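Local atomic coordinates of putative (Helicobacter pylori, PDB entry 4O8S), a protein that probably transfers nucleotides, as a member of the nucleotidyltransferase superfamily related to the AbiEii toxins of type IV toxin-antitoxin systems. Residues A[2-5]-A[6-10]; A[215-218]-A[219-223]; A[194-197]-A[198-202]. All coordinates share one frame; numbering follows the deposited sequence.

Contact 1: A[2-5]-A[6-10]; sequences LSEQ and ALNHE
The backbone N of Leu-7 gives the shortest polar bond between 2-5 and 6-10, 2.8 Å to Ser-3 O, and it forms the opening turn of helix 4-19. Ser-3 is the N-cap of that helix and works with both its oxygens: while its carbonyl takes Leu-7 N, its hydroxyl OG accepts from Ala-6 N at 3.1 Å, with an N-H...O angle of 161°. OG can reach back over the helix end because chi1, 80°, sets it between the backbone N and the carbonyl carbon of its own residue. An amide of the first turn, which has no earlier helical carbonyl to use, is thus satisfied. Asn-8 N to Glu-4 O and His-9 N to Gln-5 O carry the regular helical pattern onward.

Leu-2 and Leu-7, the residues just before the cap and four after it, meet as a hydrophobic staple. Their CD2 methyls stand 3.9 Å apart and the two side chains cross obliquely. Leu-2 also lays its CG against Ala-6 CB at 3.7 Å, and its CD2 comes to 3.6 Å from Glu-10 OE1, the two side chains being roughly perpendicular. That carboxylate is held from elsewhere, OE1 by a hydrogen bond with Tyr-34 OH and OE2 by a salt bridge to Arg-14 NE. On another side Glu-4 and Asn-8 run alongside each other in the same direction, their flat ends 88° apart, and Asn-8 ND2 bonds to Asp-93 OD2.

Leu-2, Ala-6 and His-9 press on Phe-42 of a loop; His-9 also holds Tyr-89 OH in strand 82-91 through ND1 and Glu-44 O through NE2. With His-9 on Leu-100 and Gln-5 on Gln-98, the start of helix 4-19 is packed against strand 98-106 of the mixed sheet.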
ATOM      1  N   LEU A   2     -16.579  -5.936   9.114  1.00 75.91           N
ATOM      2  CA  LEU A   2     -16.056  -5.973   7.738  1.00 70.75           C
ATOM      3  C   LEU A   2     -17.000  -6.964   7.045  1.00 66.09           C
ATOM      4  O   LEU A   2     -17.318  -8.011   7.622  1.00 64.03           O
ATOM      5  CB  LEU A   2     -14.622  -6.514   7.706  1.00 68.33           C
ATOM      6  CG  LEU A   2     -13.712  -6.320   6.483  1.00 60.56           C
ATOM      7  CD1 LEU A   2     -13.477  -4.854   6.180  1.00 59.89           C
ATOM      8  CD2 LEU A   2     -12.378  -7.017   6.696  1.00 53.81           C
ATOM      9  N   SER A   3     -17.476  -6.648   5.842  1.00 55.12           N
ATOM     10  CA  SER A   3     -18.484  -7.509   5.202  1.00 55.74           C
ATOM     11  C   SER A   3     -18.001  -8.954   4.965  1.00 53.21           C
ATOM     12  O   SER A   3     -16.799  -9.234   5.006  1.00 50.49           O
ATOM     13  CB  SER A   3     -19.036  -6.874   3.913  1.00 53.82           C
ATOM     14  OG  SER A   3     -18.163  -7.047   2.808  1.00 54.17           O
ATOM     15  N   GLU A   4     -18.940  -9.874   4.761  1.00 58.43           N
ATOM     16  CA  GLU A   4     -18.591 -11.280   4.540  1.00 60.50           C
ATOM     17  C   GLU A   4     -17.853 -11.437   3.212  1.00 56.49           C
ATOM     18  O   GLU A   4     -16.937 -12.257   3.071  1.00 51.74           O
ATOM     19  CB  GLU A   4     -19.850 -12.153   4.566  1.00 63.73           C
ATOM     20  CG  GLU A   4     -19.608 -13.652   4.352  1.00 68.58           C
ATOM     21  CD  GLU A   4     -20.685 -14.531   4.997  1.00 75.71           C
ATOM     22  OE1 GLU A   4     -21.139 -14.203   6.117  1.00 76.63           O
ATOM     23  OE2 GLU A   4     -21.075 -15.555   4.390  1.00 76.03           O
ATOM     24  N   GLN A   5     -18.267 -10.631   2.240  1.00 58.36           N
ATOM     25  CA  GLN A   5     -17.608 -10.567   0.949  1.00 57.86           C
ATOM     26  C   GLN A   5     -16.151 -10.110   1.131  1.00 55.04           C
ATOM     27  O   GLN A   5     -15.227 -10.713   0.586  1.00 48.35           O
ATOM     28  CB  GLN A   5     -18.381  -9.607   0.039  1.00 59.84           C
ATOM     29  CG  GLN A   5     -17.680  -9.262  -1.269  1.00 64.57           C
ATOM     30  CD  GLN A   5     -18.392  -8.158  -2.046  1.00 72.82           C
ATOM     31  OE1 GLN A   5     -19.614  -8.000  -1.954  1.00 79.26           O
ATOM     32  NE2 GLN A   5     -17.625  -7.386  -2.814  1.00 72.53           N
ATOM     33  N   ALA A   6     -15.954  -9.053   1.915  1.00 38.79           N
ATOM     34  CA  ALA A   6     -14.612  -8.563   2.213  1.00 39.60           C
ATOM     35  C   ALA A   6     -13.790  -9.621   2.956  1.00 39.95           C
ATOM     36  O   ALA A   6     -12.592  -9.798   2.678  1.00 33.22           O
ATOM     37  CB  ALA A   6     -14.686  -7.268   3.021  1.00 40.71           C
ATOM     38  N   LEU A   7     -14.430 -10.322   3.896  1.00 46.14           N
ATOM     39  CA  LEU A   7     -13.751 -11.353   4.689  1.00 44.51           C
ATOM     40  C   LEU A   7     -13.199 -12.486   3.827  1.00 44.01           C
ATOM     41  O   LEU A   7     -12.086 -12.968   4.050  1.00 43.14           O
ATOM     42  CB  LEU A   7     -14.694 -11.949   5.744  1.00 50.16           C
ATOM     43  CG  LEU A   7     -15.063 -11.141   6.996  1.00 59.37           C
ATOM     44  CD1 LEU A   7     -15.840 -12.024   7.975  1.00 60.35           C
ATOM     45  CD2 LEU A   7     -13.827 -10.549   7.672  1.00 51.71           C
ATOM     46  N   ASN A   8     -13.983 -12.945   2.859  1.00 40.54           N
ATOM     47  CA  ASN A   8     -13.486 -13.996   1.984  1.00 39.94           C
ATOM     48  C   ASN A   8     -12.377 -13.469   1.076  1.00 36.29           C
ATOM     49  O   ASN A   8     -11.403 -14.173   0.808  1.00 38.67           O
ATOM     50  CB  ASN A   8     -14.629 -14.630   1.198  1.00 44.64           C
ATOM     51  CG  ASN A   8     -15.443 -15.579   2.054  1.00 48.25           C
ATOM     52  OD1 ASN A   8     -14.880 -16.376   2.808  1.00 48.35           O
ATOM     53  ND2 ASN A   8     -16.764 -15.477   1.976  1.00 50.54           N
ATOM     54  N   HIS A   9     -12.511 -12.218   0.645  1.00 36.53           N
ATOM     55  CA  HIS A   9     -11.473 -11.563  -0.146  1.00 38.60           C
ATOM     56  C   HIS A   9     -10.146 -11.503   0.622  1.00 37.77           C
ATOM     57  O   HIS A   9      -9.091 -11.878   0.095  1.00 34.93           O
ATOM     58  CB  HIS A   9     -11.918 -10.156  -0.536  1.00 37.20           C
ATOM     59  CG  HIS A   9     -11.084  -9.533  -1.615  1.00 36.90           C
ATOM     60  ND1 HIS A   9     -11.114  -9.974  -2.924  1.00 36.59           N
ATOM     61  CD2 HIS A   9     -10.218  -8.493  -1.588  1.00 37.70           C
ATOM     62  CE1 HIS A   9     -10.294  -9.237  -3.651  1.00 36.49           C
ATOM     63  NE2 HIS A   9      -9.735  -8.330  -2.868  1.00 36.62           N
ATOM     64  N   GLU A  10     -10.194 -11.032   1.867  1.00 36.55           N
ATOM     65  CA  GLU A  10      -8.982 -10.974   2.692  1.00 34.37           C
ATOM     66  C   GLU A  10      -8.366 -12.354   2.874  1.00 33.26           C
ATOM     67  O   GLU A  10      -7.143 -12.518   2.849  1.00 33.27           O
ATOM     68  CB  GLU A  10      -9.277 -10.354   4.067  1.00 36.72           C
ATOM     69  CG  GLU A  10      -8.016 -10.275   4.953  1.00 42.81           C
ATOM     70  CD  GLU A  10      -8.193  -9.490   6.253  1.00 45.48           C
ATOM     71  OE1 GLU A  10      -9.249  -8.843   6.452  1.00 48.24           O
ATOM     72  OE2 GLU A  10      -7.247  -9.511   7.077  1.00 53.03           O
TER

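Contact 2: A[215-218]-A[219-223]; sequences LIHK and KLEKQ
One face of the His-217 imidazole is overlain by the aliphatic part of Glu-221, one helical turn on. Glu-221 CG lies 4.2 Å from the ring centroid, 22° off the normal, a CH-pi contact displaced toward the rim, where CE1 is the nearest ring atom at 4.0 Å. Both side chains leave the helix on the same side and head the same way. Glu-221 bends at chi2, -97°, and its carboxylate plane ends 27° from the ring; Glu-221 OE1 stays 4.7 Å from His-217 NE2, so the two polar ends are near but not in contact.

This is a regular stretch of the long helix 202-231, its turns closed by i to i+4 backbone bonds. Lys-219 N to Leu-215 O, 2.8 Å, and Lys-222 N to Lys-218 O are almost straight. Ile-216 and Leu-220 also point the same way, and Ile-216 CG2 meets Leu-220 CD1 at 4.0 Å. Both leucine and isoleucine rest on Ala-169 of helix 166-176, which marks the side of helix 202-231 turned to the body of the protein. His-217 touches Lys-173 of that same helix, whereas the fully extended Lys-218 is solvent-exposed.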
ATOM      1  N   LEU A 215       5.706  19.061  12.155  1.00 41.09           N
ATOM      2  CA  LEU A 215       6.328  18.578  13.386  1.00 44.54           C
ATOM      3  C   LEU A 215       7.436  17.587  13.104  1.00 44.46           C
ATOM      4  O   LEU A 215       8.543  17.706  13.645  1.00 44.50           O
ATOM      5  CB  LEU A 215       5.301  17.898  14.292  1.00 41.24           C
ATOM      6  CG  LEU A 215       4.710  18.723  15.437  1.00 50.53           C
ATOM      7  CD1 LEU A 215       3.790  19.771  14.876  1.00 47.56           C
ATOM      8  CD2 LEU A 215       3.969  17.836  16.430  1.00 50.97           C
ATOM      9  N   ILE A 216       7.117  16.590  12.278  1.00 39.03           N
ATOM     10  CA  ILE A 216       8.072  15.538  11.934  1.00 40.18           C
ATOM     11  C   ILE A 216       9.309  16.174  11.307  1.00 39.45           C
ATOM     12  O   ILE A 216      10.435  15.899  11.715  1.00 40.98           O
ATOM     13  CB  ILE A 216       7.426  14.492  10.984  1.00 40.35           C
ATOM     14  CG1 ILE A 216       6.310  13.746  11.728  1.00 37.28           C
ATOM     15  CG2 ILE A 216       8.473  13.504  10.453  1.00 36.73           C
ATOM     16  CD1 ILE A 216       5.321  12.998  10.830  1.00 33.47           C
ATOM     17  N   HIS A 217       9.096  17.049  10.335  1.00 46.11           N
ATOM     18  CA  HIS A 217      10.207  17.728   9.702  1.00 51.03           C
ATOM     19  C   HIS A 217      11.015  18.571  10.706  1.00 54.25           C
ATOM     20  O   HIS A 217      12.240  18.632  10.632  1.00 54.42           O
ATOM     21  CB  HIS A 217       9.706  18.593   8.551  1.00 52.48           C
ATOM     22  CG  HIS A 217      10.806  19.269   7.794  1.00 59.15           C
ATOM     23  ND1 HIS A 217      11.057  20.621   7.899  1.00 60.37           N
ATOM     24  CD2 HIS A 217      11.733  18.775   6.939  1.00 59.22           C
ATOM     25  CE1 HIS A 217      12.086  20.932   7.130  1.00 63.51           C
ATOM     26  NE2 HIS A 217      12.518  19.832   6.538  1.00 62.80           N
ATOM     27  N   LYS A 218      10.321  19.195  11.653  1.00 53.83           N
ATOM     28  CA  LYS A 218      10.954  20.050  12.654  1.00 53.54           C
ATOM     29  C   LYS A 218      11.819  19.238  13.596  1.00 53.84           C
ATOM     30  O   LYS A 218      12.976  19.588  13.848  1.00 56.05           O
ATOM     31  CB  LYS A 218       9.887  20.811  13.452  1.00 56.96           C
ATOM     32  CG  LYS A 218      10.424  21.717  14.566  1.00 61.86           C
ATOM     33  CD  LYS A 218       9.266  22.451  15.261  1.00 67.01           C
ATOM     34  CE  LYS A 218       9.743  23.357  16.400  1.00 74.87           C
ATOM     35  NZ  LYS A 218       8.612  24.051  17.106  1.00 71.31           N
ATOM     36  N   LYS A 219      11.253  18.166  14.135  1.00 39.76           N
ATOM     37  CA  LYS A 219      12.010  17.265  14.991  1.00 44.57           C
ATOM     38  C   LYS A 219      13.305  16.792  14.317  1.00 50.47           C
ATOM     39  O   LYS A 219      14.373  16.798  14.942  1.00 49.15           O
ATOM     40  CB  LYS A 219      11.167  16.053  15.391  1.00 46.13           C
ATOM     41  CG  LYS A 219      11.964  15.006  16.155  1.00 52.96           C
ATOM     42  CD  LYS A 219      11.223  13.668  16.274  1.00 60.63           C
ATOM     43  CE  LYS A 219      10.101  13.720  17.311  1.00 63.85           C
ATOM     44  NZ  LYS A 219       9.973  12.442  18.099  1.00 63.36           N
ATOM     45  N   LEU A 220      13.200  16.390  13.047  1.00 43.98           N
ATOM     46  CA  LEU A 220      14.333  15.846  12.292  1.00 44.94           C
ATOM     47  C   LEU A 220      15.432  16.893  12.101  1.00 49.16           C
ATOM     48  O   LEU A 220      16.621  16.571  12.146  1.00 49.22           O
ATOM     49  CB  LEU A 220      13.867  15.301  10.930  1.00 40.45           C
ATOM     50  CG  LEU A 220      13.034  14.004  10.980  1.00 39.00           C
ATOM     51  CD1 LEU A 220      12.344  13.679   9.639  1.00 35.22           C
ATOM     52  CD2 LEU A 220      13.901  12.845  11.429  1.00 39.48           C
ATOM     53  N   GLU A 221      15.027  18.143  11.882  1.00 57.19           N
ATOM     54  CA  GLU A 221      15.964  19.262  11.816  1.00 61.83           C
ATOM     55  C   GLU A 221      16.676  19.476  13.152  1.00 63.61           C
ATOM     56  O   GLU A 221      17.908  19.506  13.203  1.00 64.33           O
ATOM     57  CB  GLU A 221      15.232  20.540  11.422  1.00 60.18           C
ATOM     58  CG  GLU A 221      14.813  20.599   9.975  1.00 61.59           C
ATOM     59  CD  GLU A 221      15.798  21.375   9.131  1.00 72.09           C
ATOM     60  OE1 GLU A 221      15.545  22.576   8.883  1.00 73.16           O
ATOM     61  OE2 GLU A 221      16.824  20.785   8.720  1.00 74.75           O
ATOM     62  N   LYS A 222      15.899  19.636  14.223  1.00 67.85           N
ATOM     63  CA  LYS A 222      16.450  19.774  15.571  1.00 73.21           C
ATOM     64  C   LYS A 222      17.402  18.625  15.912  1.00 75.72           C
ATOM     65  O   LYS A 222      18.462  18.843  16.498  1.00 77.61           O
ATOM     66  CB  LYS A 222      15.330  19.876  16.621  1.00 72.52           C
ATOM     67  CG  LYS A 222      15.738  19.392  18.015  1.00 77.85           C
ATOM     68  CD  LYS A 222      14.807  19.907  19.111  1.00 84.05           C
ATOM     69  CE  LYS A 222      13.392  19.343  18.982  1.00 89.51           C
ATOM     70  NZ  LYS A 222      13.340  17.852  19.105  1.00 83.15           N
ATOM     71  N   GLN A 223      17.020  17.407  15.536  1.00 75.34           N
ATOM     72  CA  GLN A 223      17.884  16.241  15.702  1.00 77.22           C
ATOM     73  C   GLN A 223      19.203  16.414  14.955  1.00 77.81           C
ATOM     74  O   GLN A 223      20.271  16.116  15.492  1.00 80.32           O
ATOM     75  CB  GLN A 223      17.183  14.980  15.202  1.00 74.52           C
ATOM     76  CG  GLN A 223      16.193  14.377  16.183  1.00 77.14           C
ATOM     77  CD  GLN A 223      15.568  13.107  15.643  1.00 79.07           C
ATOM     78  OE1 GLN A 223      16.071  12.517  14.683  1.00 80.93           O
ATOM     79  NE2 GLN A 223      14.462  12.680  16.250  1.00 78.49           N
TER

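Contact 3: A[194-197]-A[198-202]; sequences ALLN and QIMDL
Leu-196, Asn-197 and Gln-198 make most of this turn, and the carbonyl oxygen of Leu-196 is its hub. Leu-196 O accepts from Ile-199 N and from Met-200 N, each at 2.9 Å, but from different directions: Met-200 N approaches nearly in line with the carbonyl, while Ile-199 N stands 50° out of the carbonyl plane. The Ile-199 bond closes a type I beta-turn over 196-199, with Asn-197 and Gln-198 at its corners; the Met-200 bond adds a wider alpha-turn. A water, accepting from Gln-198 N at 2.9 Å and donating to Ala-194 O, bridges an amide and a carbonyl four residues apart.

Among the side chains, Leu-196 CD1 faces the selenium of Met-200, a selenomethionine, at 4.3 Å. Leu-196 packs further on Ala-147 and Phe-151 of helix 147-159, and Met-200 on Val-190 of helix 179-192.

The side chains of Asn-197 and Gln-198 cross at a slant, their amide planes 74° apart. Asn-197 OD1 touches Gln-198 CG at 3.4 Å, having been brought round by chi1 of 56°, which folds the amide over its own backbone. The other end of that amide is tied down, ND2 donating to Lys-191 O near the end of helix 179-192. Ile-199 reaches back with CD1, 3.5 Å from Leu-195 O.

Asp-201 then caps helix 202-231, OD1 taking Glu-204 N. One carbonyl serving two amides and one bridging water are consistent with a bend shaped by main-chain and water bonds and tied to its neighbours by both the Asn-197 amide and the apolar side chains.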
ATOM      1  N   ALA A 194     -15.920   3.967  -1.959  1.00 46.42           N
ATOM      2  CA  ALA A 194     -16.603   3.171  -0.934  1.00 47.56           C
ATOM      3  C   ALA A 194     -15.672   2.625   0.153  1.00 46.82           C
ATOM      4  O   ALA A 194     -16.140   2.163   1.197  1.00 45.66           O
ATOM      5  CB  ALA A 194     -17.381   2.027  -1.572  1.00 50.22           C
ATOM      6  N   LEU A 195     -14.364   2.660  -0.095  1.00 47.48           N
ATOM      7  CA  LEU A 195     -13.397   2.246   0.923  1.00 45.51           C
ATOM      8  C   LEU A 195     -13.103   3.389   1.913  1.00 43.94           C
ATOM      9  O   LEU A 195     -12.492   3.172   2.970  1.00 46.39           O
ATOM     10  CB  LEU A 195     -12.108   1.716   0.271  1.00 41.90           C
ATOM     11  CG  LEU A 195     -12.264   0.481  -0.642  1.00 45.76           C
ATOM     12  CD1 LEU A 195     -10.920  -0.164  -0.973  1.00 43.31           C
ATOM     13  CD2 LEU A 195     -13.197  -0.548  -0.030  1.00 45.54           C
ATOM     14  N   LEU A 196     -13.565   4.595   1.578  1.00 38.58           N
ATOM     15  CA  LEU A 196     -13.261   5.795   2.359  1.00 40.13           C
ATOM     16  C   LEU A 196     -14.482   6.569   2.836  1.00 41.63           C
ATOM     17  O   LEU A 196     -14.457   7.169   3.919  1.00 38.83           O
ATOM     18  CB  LEU A 196     -12.400   6.755   1.534  1.00 39.70           C
ATOM     19  CG  LEU A 196     -11.067   6.264   0.971  1.00 39.98           C
ATOM     20  CD1 LEU A 196     -10.469   7.317   0.051  1.00 34.56           C
ATOM     21  CD2 LEU A 196     -10.099   5.906   2.101  1.00 37.27           C
ATOM     22  N   ASN A 197     -15.535   6.583   2.021  1.00 48.93           N
ATOM     23  CA  ASN A 197     -16.634   7.528   2.224  1.00 50.22           C
ATOM     24  C   ASN A 197     -17.370   7.416   3.559  1.00 52.11           C
ATOM     25  O   ASN A 197     -17.986   8.385   4.004  1.00 54.92           O
ATOM     26  CB  ASN A 197     -17.615   7.546   1.026  1.00 50.00           C
ATOM     27  CG  ASN A 197     -18.198   6.175   0.704  1.00 52.63           C
ATOM     28  OD1 ASN A 197     -18.289   5.301   1.569  1.00 55.40           O
ATOM     29  ND2 ASN A 197     -18.607   5.985  -0.554  1.00 51.81           N
ATOM     30  N   GLN A 198     -17.299   6.254   4.201  1.00 51.66           N
ATOM     31  CA  GLN A 198     -17.950   6.076   5.499  1.00 52.40           C
ATOM     32  C   GLN A 198     -17.000   6.253   6.690  1.00 54.17           C
ATOM     33  O   GLN A 198     -17.448   6.269   7.837  1.00 55.30           O
ATOM     34  CB  GLN A 198     -18.627   4.705   5.584  1.00 56.66           C
ATOM     35  CG  GLN A 198     -19.746   4.491   4.568  1.00 59.47           C
ATOM     36  CD  GLN A 198     -20.778   5.609   4.605  1.00 66.33           C
ATOM     37  OE1 GLN A 198     -20.835   6.454   3.701  1.00 66.56           O
ATOM     38  NE2 GLN A 198     -21.599   5.626   5.660  1.00 66.64           N
ATOM     39  N   ILE A 199     -15.698   6.391   6.438  1.00 41.20           N
ATOM     40  CA  ILE A 199     -14.742   6.442   7.549  1.00 41.31           C
ATOM     41  C   ILE A 199     -13.825   7.672   7.593  1.00 43.91           C
ATOM     42  O   ILE A 199     -13.184   7.949   8.608  1.00 44.43           O
ATOM     43  CB  ILE A 199     -13.856   5.173   7.590  1.00 40.02           C
ATOM     44  CG1 ILE A 199     -13.070   5.023   6.282  1.00 39.62           C
ATOM     45  CG2 ILE A 199     -14.703   3.944   7.854  1.00 42.84           C
ATOM     46  CD1 ILE A 199     -11.997   3.935   6.329  1.00 41.44           C
HETATM   47  N   MSE A 200     -13.758   8.412   6.498  1.00 40.78           N
HETATM   48  CA  MSE A 200     -12.775   9.463   6.409  1.00 40.40           C
HETATM   49  C   MSE A 200     -13.398  10.853   6.547  1.00 43.09           C
HETATM   50  O   MSE A 200     -14.395  11.166   5.884  1.00 40.63           O
HETATM   51  CB  MSE A 200     -12.001   9.332   5.102  1.00 35.27           C
HETATM   52  CG  MSE A 200     -10.830  10.275   5.012  1.00 39.96           C
HETATM   53 SE   MSE A 200     -10.065  10.174   3.192  1.00 42.18          SE
HETATM   54  CE  MSE A 200      -8.379  11.057   3.567  1.00 37.65           C
ATOM     55  N   ASP A 201     -12.831  11.660   7.442  1.00 43.26           N
ATOM     56  CA  ASP A 201     -13.169  13.076   7.535  1.00 43.67           C
ATOM     57  C   ASP A 201     -12.052  13.773   6.773  1.00 44.75           C
ATOM     58  O   ASP A 201     -10.947  13.963   7.310  1.00 44.07           O
ATOM     59  CB  ASP A 201     -13.202  13.532   9.002  1.00 47.12           C
ATOM     60  CG  ASP A 201     -13.584  15.007   9.167  1.00 53.49           C
ATOM     61  OD1 ASP A 201     -13.181  15.859   8.334  1.00 47.72           O
ATOM     62  OD2 ASP A 201     -14.285  15.316  10.159  1.00 57.06           O
ATOM     63  N   LEU A 202     -12.336  14.132   5.521  1.00 41.94           N
ATOM     64  CA  LEU A 202     -11.323  14.677   4.626  1.00 42.48           C
ATOM     65  C   LEU A 202     -10.698  15.965   5.162  1.00 45.25           C
ATOM     66  O   LEU A 202      -9.465  16.120   5.146  1.00 42.51           O
ATOM     67  CB  LEU A 202     -11.896  14.902   3.224  1.00 42.00           C
ATOM     68  CG  LEU A 202     -10.942  15.632   2.271  1.00 43.87           C
ATOM     69  CD1 LEU A 202      -9.617  14.915   2.186  1.00 40.65           C
ATOM     70  CD2 LEU A 202     -11.541  15.764   0.881  1.00 46.53           C
TER
HETATM   71  O   HOH W   1     -15.850   3.804   3.704  1.00 43.07           O

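The three contacts are local turns in separate places. Contacts 1 and 3 are neighbours, centres 18 Å and nearest atoms about 8 Å apart, and both lean on the loop between helix 29-36 and strand 46-50: contact 1 on Phe-42 and the carbonyl of Glu-44, contact 3 on Arg-41 and Glu-44. Contact 3 leads into helix 202-231, which carries contact 2 further along, 30 Å away between centres. Contacts 1 and 2 lie on opposite sides of the chain's centre, their centres 40 Å apart. Helix N-caps occur in contacts 1 and 3, whereas contact 2 is mid-helix. None can be tied to a catalytic residue or bound nucleotide.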